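Side-chain contacts in proline dehydrogenase (Bradyrhizobium japonicum USDA 110, PDB 3HAZ), which probably oxidises proline to glutamate in two steps, with an FAD-dependent proline dehydrogenase and an NAD-dependent 1-pyrroline-5-carboxylate dehydrogenase in one chain: residues Ser381-Leu386 against Pro392-His397; Leu374-Cys379 against Ala399-Thr404. One frame throughout, in Å; residues are numbered along the deposited sequence.

Both contacts belong to the TIM barrel of the proline dehydrogenase part and share helix 369-384. Contact 1 sets the C-terminal part of this helix against strand 390-395, the next strand of the barrel, and is buried; contact 2 sets an earlier part of the same helix against helix 399-409, which follows that strand, and is only partly buried. Contact 1 is thus nested within the loop that contact 2 closes, and the two touch, for instance where Tyr376 of contact 2 reaches Phe394 of contact 1. Neither is bridged by a hydrogen bond. Leucine, proline and phenylalanine fill the interior contact, whereas the helix pair meets through threonine methyls, against a valine and a tyrosine ring, the hydroxyls bonding to atoms outside the other helix.

Contact 1. Residues Ser381-Leu386 against Pro392-His397; sequences SKLLAL and PQFATH. With FAD (flavin-adenine dinucleotide), chain C.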
loop_
_atom_site.group_PDB
_atom_site.type_symbol
_atom_site.label_atom_id
_atom_site.label_comp_id
_atom_site.label_asym_id
_atom_site.label_seq_id
_atom_site.Cartn_x
_atom_site.Cartn_y
_atom_site.Cartn_z
ATOM N N SER A 381 -33.754 -34.260 9.723
ATOM C CA SER A 381 -35.145 -34.112 9.321
ATOM C C SER A 381 -35.554 -35.301 8.456
ATOM O O SER A 381 -36.620 -35.886 8.636
ATOM C CB SER A 381 -35.321 -32.803 8.550
ATOM O OG SER A 381 -36.651 -32.654 8.090
ATOM N N LYS A 382 -34.683 -35.657 7.520
ATOM C CA LYS A 382 -34.910 -36.785 6.629
ATOM C C LYS A 382 -35.098 -38.079 7.421
ATOM O O LYS A 382 -36.046 -38.825 7.188
ATOM C CB LYS A 382 -33.717 -36.920 5.689
ATOM C CG LYS A 382 -33.962 -37.681 4.404
ATOM C CD LYS A 382 -32.754 -37.502 3.486
ATOM C CE LYS A 382 -32.781 -38.474 2.322
ATOM N NZ LYS A 382 -33.925 -38.209 1.413
ATOM N N LEU A 383 -34.193 -38.343 8.358
ATOM C CA LEU A 383 -34.263 -39.573 9.138
ATOM C C LEU A 383 -35.516 -39.638 10.012
ATOM O O LEU A 383 -36.120 -40.698 10.158
ATOM C CB LEU A 383 -33.007 -39.751 9.992
ATOM C CG LEU A 383 -31.772 -40.240 9.239
ATOM C CD1 LEU A 383 -30.511 -39.985 10.064
ATOM C CD2 LEU A 383 -31.910 -41.724 8.876
ATOM N N LEU A 384 -35.903 -38.506 10.591
ATOM C CA LEU A 384 -37.070 -38.479 11.465
ATOM C C LEU A 384 -38.327 -38.903 10.709
ATOM O O LEU A 384 -39.207 -39.556 11.269
ATOM C CB LEU A 384 -37.258 -37.095 12.085
ATOM C CG LEU A 384 -36.266 -36.734 13.191
ATOM C CD1 LEU A 384 -36.345 -35.255 13.534
ATOM C CD2 LEU A 384 -36.481 -37.597 14.439
ATOM N N ALA A 385 -38.400 -38.535 9.435
ATOM C CA ALA A 385 -39.569 -38.852 8.619
ATOM C C ALA A 385 -39.541 -40.303 8.137
ATOM O O ALA A 385 -40.491 -40.767 7.511
ATOM C CB ALA A 385 -39.668 -37.893 7.434
ATOM N N LEU A 386 -38.451 -41.010 8.437
ATOM C CA LEU A 386 -38.317 -42.420 8.073
ATOM C C LEU A 386 -38.684 -43.354 9.237
ATOM O O LEU A 386 -38.667 -44.579 9.094
ATOM C CB LEU A 386 -36.904 -42.719 7.539
ATOM C CG LEU A 386 -36.530 -42.044 6.209
ATOM C CD1 LEU A 386 -35.083 -42.339 5.804
ATOM C CD2 LEU A 386 -37.494 -42.449 5.099
ATOM N N PRO A 392 -33.623 -43.359 14.307
ATOM C CA PRO A 392 -32.468 -42.460 14.200
ATOM C C PRO A 392 -31.771 -42.265 15.539
ATOM O O PRO A 392 -32.425 -42.229 16.582
ATOM C CB PRO A 392 -33.083 -41.130 13.733
ATOM C CG PRO A 392 -34.499 -41.449 13.325
ATOM C CD PRO A 392 -34.896 -42.637 14.159
ATOM N N GLN A 393 -30.450 -42.148 15.491
ATOM C CA GLN A 393 -29.632 -41.910 16.668
ATOM C C GLN A 393 -28.716 -40.737 16.348
ATOM O O GLN A 393 -27.829 -40.846 15.505
ATOM C CB GLN A 393 -28.788 -43.142 16.994
ATOM C CG GLN A 393 -29.573 -44.456 17.025
ATOM C CD GLN A 393 -28.665 -45.675 16.947
ATOM O OE1 GLN A 393 -28.036 -45.933 15.921
ATOM N NE2 GLN A 393 -28.591 -46.424 18.037
ATOM N N PHE A 394 -28.938 -39.612 17.009
ATOM C CA PHE A 394 -28.207 -38.401 16.678
ATOM C C PHE A 394 -27.052 -38.231 17.646
ATOM O O PHE A 394 -27.240 -37.818 18.784
ATOM C CB PHE A 394 -29.149 -37.194 16.696
ATOM C CG PHE A 394 -30.345 -37.361 15.796
ATOM C CD1 PHE A 394 -30.209 -37.271 14.417
ATOM C CD2 PHE A 394 -31.596 -37.639 16.323
ATOM C CE1 PHE A 394 -31.302 -37.444 13.582
ATOM C CE2 PHE A 394 -32.693 -37.808 15.496
ATOM C CZ PHE A 394 -32.546 -37.709 14.121
ATOM N N ALA A 395 -25.861 -38.595 17.189
ATOM C CA ALA A 395 -24.660 -38.467 17.990
ATOM C C ALA A 395 -24.064 -37.082 17.779
ATOM O O ALA A 395 -23.635 -36.745 16.677
ATOM C CB ALA A 395 -23.651 -39.553 17.605
ATOM N N THR A 396 -24.053 -36.279 18.836
ATOM C CA THR A 396 -23.515 -34.928 18.772
ATOM C C THR A 396 -23.378 -34.382 20.180
ATOM O O THR A 396 -24.166 -34.725 21.063
ATOM C CB THR A 396 -24.435 -33.989 17.956
ATOM O OG1 THR A 396 -23.965 -32.640 18.067
ATOM C CG2 THR A 396 -25.865 -34.060 18.477
ATOM N N HIS A 397 -22.387 -33.528 20.397
ATOM C CA HIS A 397 -22.272 -32.840 21.683
ATOM C C HIS A 397 -22.525 -31.339 21.521
ATOM O O HIS A 397 -22.170 -30.534 22.383
ATOM C CB HIS A 397 -20.904 -33.094 22.322
ATOM C CG HIS A 397 -20.510 -34.541 22.352
ATOM N ND1 HIS A 397 -19.455 -35.038 21.617
ATOM C CD2 HIS A 397 -21.025 -35.593 23.031
ATOM C CE1 HIS A 397 -19.340 -36.336 21.840
ATOM N NE2 HIS A 397 -20.284 -36.698 22.690
HETATM P PA FAD C . -19.397 -29.789 16.492
HETATM O O1A FAD C . -18.295 -28.846 17.245
HETATM O O2A FAD C . -20.698 -29.135 16.356
HETATM O O5B FAD C . -18.847 -30.139 15.002
HETATM C C5B FAD C . -17.555 -30.665 14.887
HETATM C C4B FAD C . -17.341 -31.202 13.466
HETATM O O4B FAD C . -17.882 -30.416 12.270
HETATM C C3B FAD C . -16.366 -32.119 13.034
HETATM O O3B FAD C . -16.125 -33.275 13.817
HETATM C C2B FAD C . -16.584 -32.210 11.545
HETATM O O2B FAD C . -17.268 -33.352 11.064
HETATM C C1B FAD C . -17.167 -30.900 11.152
HETATM N N9A FAD C . -16.259 -29.847 10.734
HETATM C C8A FAD C . -15.282 -29.201 11.484
HETATM N N7A FAD C . -14.711 -28.246 10.687
HETATM C C5A FAD C . -15.351 -28.302 9.427
HETATM C C6A FAD C . -15.164 -27.518 8.158
HETATM N N6A FAD C . -14.156 -26.467 8.076
HETATM N N1A FAD C . -15.913 -27.768 7.106
HETATM C C2A FAD C . -16.903 -28.769 7.160
HETATM N N3A FAD C . -17.081 -29.525 8.379
HETATM C C4A FAD C . -16.299 -29.261 9.475
HETATM N N1 FAD C . -17.712 -39.897 13.043
HETATM C C2 FAD C . -17.393 -40.673 11.956
HETATM O O2 FAD C . -16.742 -40.106 10.882
HETATM N N3 FAD C . -17.698 -42.077 11.966
HETATM C C4 FAD C . -18.307 -42.641 13.051
HETATM O O4 FAD C . -18.665 -43.995 13.032
HETATM C C4X FAD C . -18.647 -41.830 14.188
HETATM N N5 FAD C . -19.322 -42.431 15.379
HETATM C C5X FAD C . -19.642 -41.617 16.493
HETATM C C6 FAD C . -20.298 -42.213 17.666
HETATM C C7 FAD C . -20.621 -41.396 18.774
HETATM C C7M FAD C . -21.278 -42.028 19.991
HETATM C C8 FAD C . -20.309 -39.948 18.754
HETATM C C8M FAD C . -20.644 -39.037 19.946
HETATM C C9 FAD C . -19.682 -39.382 17.630
HETATM C C9A FAD C . -19.333 -40.228 16.474
HETATM N N10 FAD C . -18.678 -39.646 15.300
HETATM C C10 FAD C . -18.353 -40.485 14.169
HETATM C "C1'" FAD C . -18.486 -38.168 15.146
HETATM C "C2'" FAD C . -17.128 -37.600 15.631
HETATM O "O2'" FAD C . -16.468 -38.550 16.461
HETATM C "C3'" FAD C . -17.371 -36.254 16.334
HETATM O "O3'" FAD C . -17.876 -36.476 17.646
HETATM C "C4'" FAD C . -18.371 -35.328 15.554
HETATM O "O4'" FAD C . -18.168 -35.179 14.191
HETATM C "C5'" FAD C . -18.569 -33.961 16.261
HETATM O "O5'" FAD C . -19.807 -33.347 15.940
HETATM P P FAD C . -20.505 -32.379 17.093
HETATM O O1P FAD C . -22.004 -31.876 16.560
HETATM O O2P FAD C . -20.585 -33.105 18.365
HETATM O O3P FAD C . -19.458 -31.156 17.367
#
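Leu383 and Leu384, in the C-terminal part of helix 369-384, close over Pro392 and Phe394 of strand 390-395, the strand that follows in the TIM barrel. Phe394 carries much of this apolar contact. Its CB lies 3.2 Å from Tyr376 OH, farther back on the same helix. With CG anti to the carbonyl carbon (chi1 -55°), the ring reaches toward the two leucines. CE1 comes within 4.4 Å of Leu383 CD1, while CE2 meets Leu384 CD2 at 3.9 Å, the methyl lying at the ring edge near its plane. At the tip, CZ rests 4.0 Å from Leu384 CG. The side chains of Phe417 and Val405 also touch that of Phe394. Beside it, Pro392 CB packs on Leu383 CB (4.0 Å).

The C-terminal end of 392-397 serves FAD instead. Thr396 OG1 donates to FAD O1P over 2.6 Å, and His397 N points almost straight at FAD O2P (2.7 Å, N-H...O 177°), both on the phosphate nearer the flavin. The chemistry therefore divides along the strand: nonpolar packing without directional bonds joins its start to the helix, and hydrogen bonds past its end hold the cofactor.

Contact 2. Residues Leu374-Cys379 against Ala399-Thr404; sequences LNYVAC and ALTVAT
Tyr376 and Val377 of helix 369-384 face Thr401 and Thr404 of helix 399-409, two successive helices on the outside of the TIM barrel, with strand 390-395 between them in the chain. Apolar packing makes up the contact itself. Thr401 points its methyl across to the CD2-CE2 bond of the tyrosine ring, CG2 lying 3.5 Å from both Tyr376 CD2 and Tyr376 CE2. One helical turn on, Thr404 CG2 is received by the two branches of Val377, at 3.8 Å from Val377 CG2 and 3.9 Å from Val377 CG1. In both threonines the methyl is anti to the backbone N (that is, OG1 at chi1 -53° in Thr401 and -61° in Thr404), which directs carbon rather than oxygen at the facing helix. Thr404 also touches Ile39 of helix 33-50, which packs against helix 399-409.

The polar groups bond to atoms outside the facing helix. Tyr376 OH is hydrogen-bonded to Leu342 O, and Thr401 OG1 is hydrogen-bonded to Lys344 NZ, a residue of the FAD site, so this edge of the helix pair borders the cofactor pocket.

An alanine in place of Thr404 has neither the methyl nor the hydroxyl, which would probably open a gap beside both branches of Val377 and leave Leu400 O with the backbone donor of this residue but without its hydroxyl. That carbonyl accepts from Thr404 N at 2.9 Å and from Thr404 OG1 at 2.8 Å; the two donors reach it from opposite faces of its plane, the hydroxyl tilted 33° out of it.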
loop_
_atom_site.group_PDB
_atom_site.type_symbol
_atom_site.label_atom_id
_atom_site.label_comp_id
_atom_site.label_asym_id
_atom_site.label_seq_id
_atom_site.Cartn_x
_atom_site.Cartn_y
_atom_site.Cartn_z
ATOM N N LEU A 374 -25.541 -27.377 8.702
ATOM C CA LEU A 374 -26.748 -27.328 7.887
ATOM C C LEU A 374 -27.141 -28.704 7.365
ATOM O O LEU A 374 -28.304 -29.093 7.432
ATOM C CB LEU A 374 -26.555 -26.399 6.683
ATOM C CG LEU A 374 -26.842 -24.908 6.842
ATOM C CD1 LEU A 374 -26.704 -24.237 5.494
ATOM C CD2 LEU A 374 -28.233 -24.681 7.413
ATOM N N ASN A 375 -26.175 -29.425 6.808
ATOM C CA ASN A 375 -26.479 -30.731 6.243
ATOM C C ASN A 375 -26.897 -31.732 7.319
ATOM O O ASN A 375 -27.722 -32.618 7.071
ATOM C CB ASN A 375 -25.305 -31.278 5.421
ATOM C CG ASN A 375 -25.753 -32.296 4.383
ATOM O OD1 ASN A 375 -26.675 -32.038 3.618
ATOM N ND2 ASN A 375 -25.108 -33.456 4.360
ATOM N N TYR A 376 -26.338 -31.585 8.518
ATOM C CA TYR A 376 -26.699 -32.477 9.619
ATOM C C TYR A 376 -28.176 -32.316 9.987
ATOM O O TYR A 376 -28.902 -33.302 10.135
ATOM C CB TYR A 376 -25.815 -32.234 10.843
ATOM C CG TYR A 376 -26.028 -33.234 11.965
ATOM C CD1 TYR A 376 -25.133 -34.286 12.170
ATOM C CD2 TYR A 376 -27.129 -33.127 12.819
ATOM C CE1 TYR A 376 -25.327 -35.207 13.203
ATOM C CE2 TYR A 376 -27.336 -34.040 13.842
ATOM C CZ TYR A 376 -26.432 -35.073 14.037
ATOM O OH TYR A 376 -26.644 -35.973 15.063
ATOM N N VAL A 377 -28.624 -31.075 10.132
ATOM C CA VAL A 377 -30.024 -30.833 10.476
ATOM C C VAL A 377 -30.939 -31.295 9.340
ATOM O O VAL A 377 -31.976 -31.908 9.581
ATOM C CB VAL A 377 -30.276 -29.363 10.855
ATOM C CG1 VAL A 377 -31.773 -29.045 10.849
ATOM C CG2 VAL A 377 -29.655 -29.073 12.220
ATOM N N ALA A 378 -30.538 -31.020 8.103
ATOM C CA ALA A 378 -31.293 -31.494 6.948
ATOM C C ALA A 378 -31.403 -33.025 6.934
ATOM O O ALA A 378 -32.469 -33.574 6.662
ATOM C CB ALA A 378 -30.672 -30.982 5.655
ATOM N N CYS A 379 -30.302 -33.709 7.237
ATOM C CA CYS A 379 -30.296 -35.171 7.280
ATOM C C CYS A 379 -31.118 -35.702 8.454
ATOM O O CYS A 379 -31.754 -36.757 8.361
ATOM C CB CYS A 379 -28.862 -35.715 7.345
ATOM S SG CYS A 379 -27.939 -35.572 5.783
ATOM N N ALA A 399 -24.943 -28.256 21.539
ATOM C CA ALA A 399 -26.227 -27.876 22.162
ATOM C C ALA A 399 -27.260 -27.322 21.177
ATOM O O ALA A 399 -28.460 -27.586 21.301
ATOM C CB ALA A 399 -26.002 -26.876 23.295
ATOM N N LEU A 400 -26.791 -26.552 20.206
ATOM C CA LEU A 400 -27.667 -26.005 19.178
ATOM C C LEU A 400 -28.185 -27.121 18.265
ATOM O O LEU A 400 -29.364 -27.147 17.902
ATOM C CB LEU A 400 -26.933 -24.951 18.349
ATOM C CG LEU A 400 -27.761 -24.309 17.230
ATOM C CD1 LEU A 400 -29.014 -23.636 17.791
ATOM C CD2 LEU A 400 -26.924 -23.321 16.431
ATOM N N THR A 401 -27.301 -28.042 17.896
ATOM C CA THR A 401 -27.703 -29.170 17.064
ATOM C C THR A 401 -28.763 -29.992 17.791
ATOM O O THR A 401 -29.793 -30.345 17.211
ATOM C CB THR A 401 -26.507 -30.067 16.709
ATOM O OG1 THR A 401 -25.465 -29.267 16.142
ATOM C CG2 THR A 401 -26.913 -31.142 15.712
ATOM N N VAL A 402 -28.507 -30.286 19.064
ATOM C CA VAL A 402 -29.453 -31.048 19.865
ATOM C C VAL A 402 -30.804 -30.338 19.935
ATOM O O VAL A 402 -31.837 -30.943 19.646
ATOM C CB VAL A 402 -28.949 -31.301 21.305
ATOM C CG1 VAL A 402 -30.071 -31.886 22.156
ATOM C CG2 VAL A 402 -27.738 -32.238 21.308
ATOM N N ALA A 403 -30.793 -29.062 20.317
ATOM C CA ALA A 403 -32.033 -28.289 20.462
ATOM C C ALA A 403 -32.818 -28.230 19.158
ATOM O O ALA A 403 -34.050 -28.232 19.160
ATOM C CB ALA A 403 -31.732 -26.870 20.951
ATOM N N THR A 404 -32.094 -28.171 18.045
ATOM C CA THR A 404 -32.719 -28.024 16.737
ATOM C C THR A 404 -33.343 -29.339 16.277
ATOM O O THR A 404 -34.437 -29.350 15.713
ATOM C CB THR A 404 -31.716 -27.507 15.692
ATOM O OG1 THR A 404 -31.226 -26.223 16.100
ATOM C CG2 THR A 404 -32.375 -27.386 14.317
#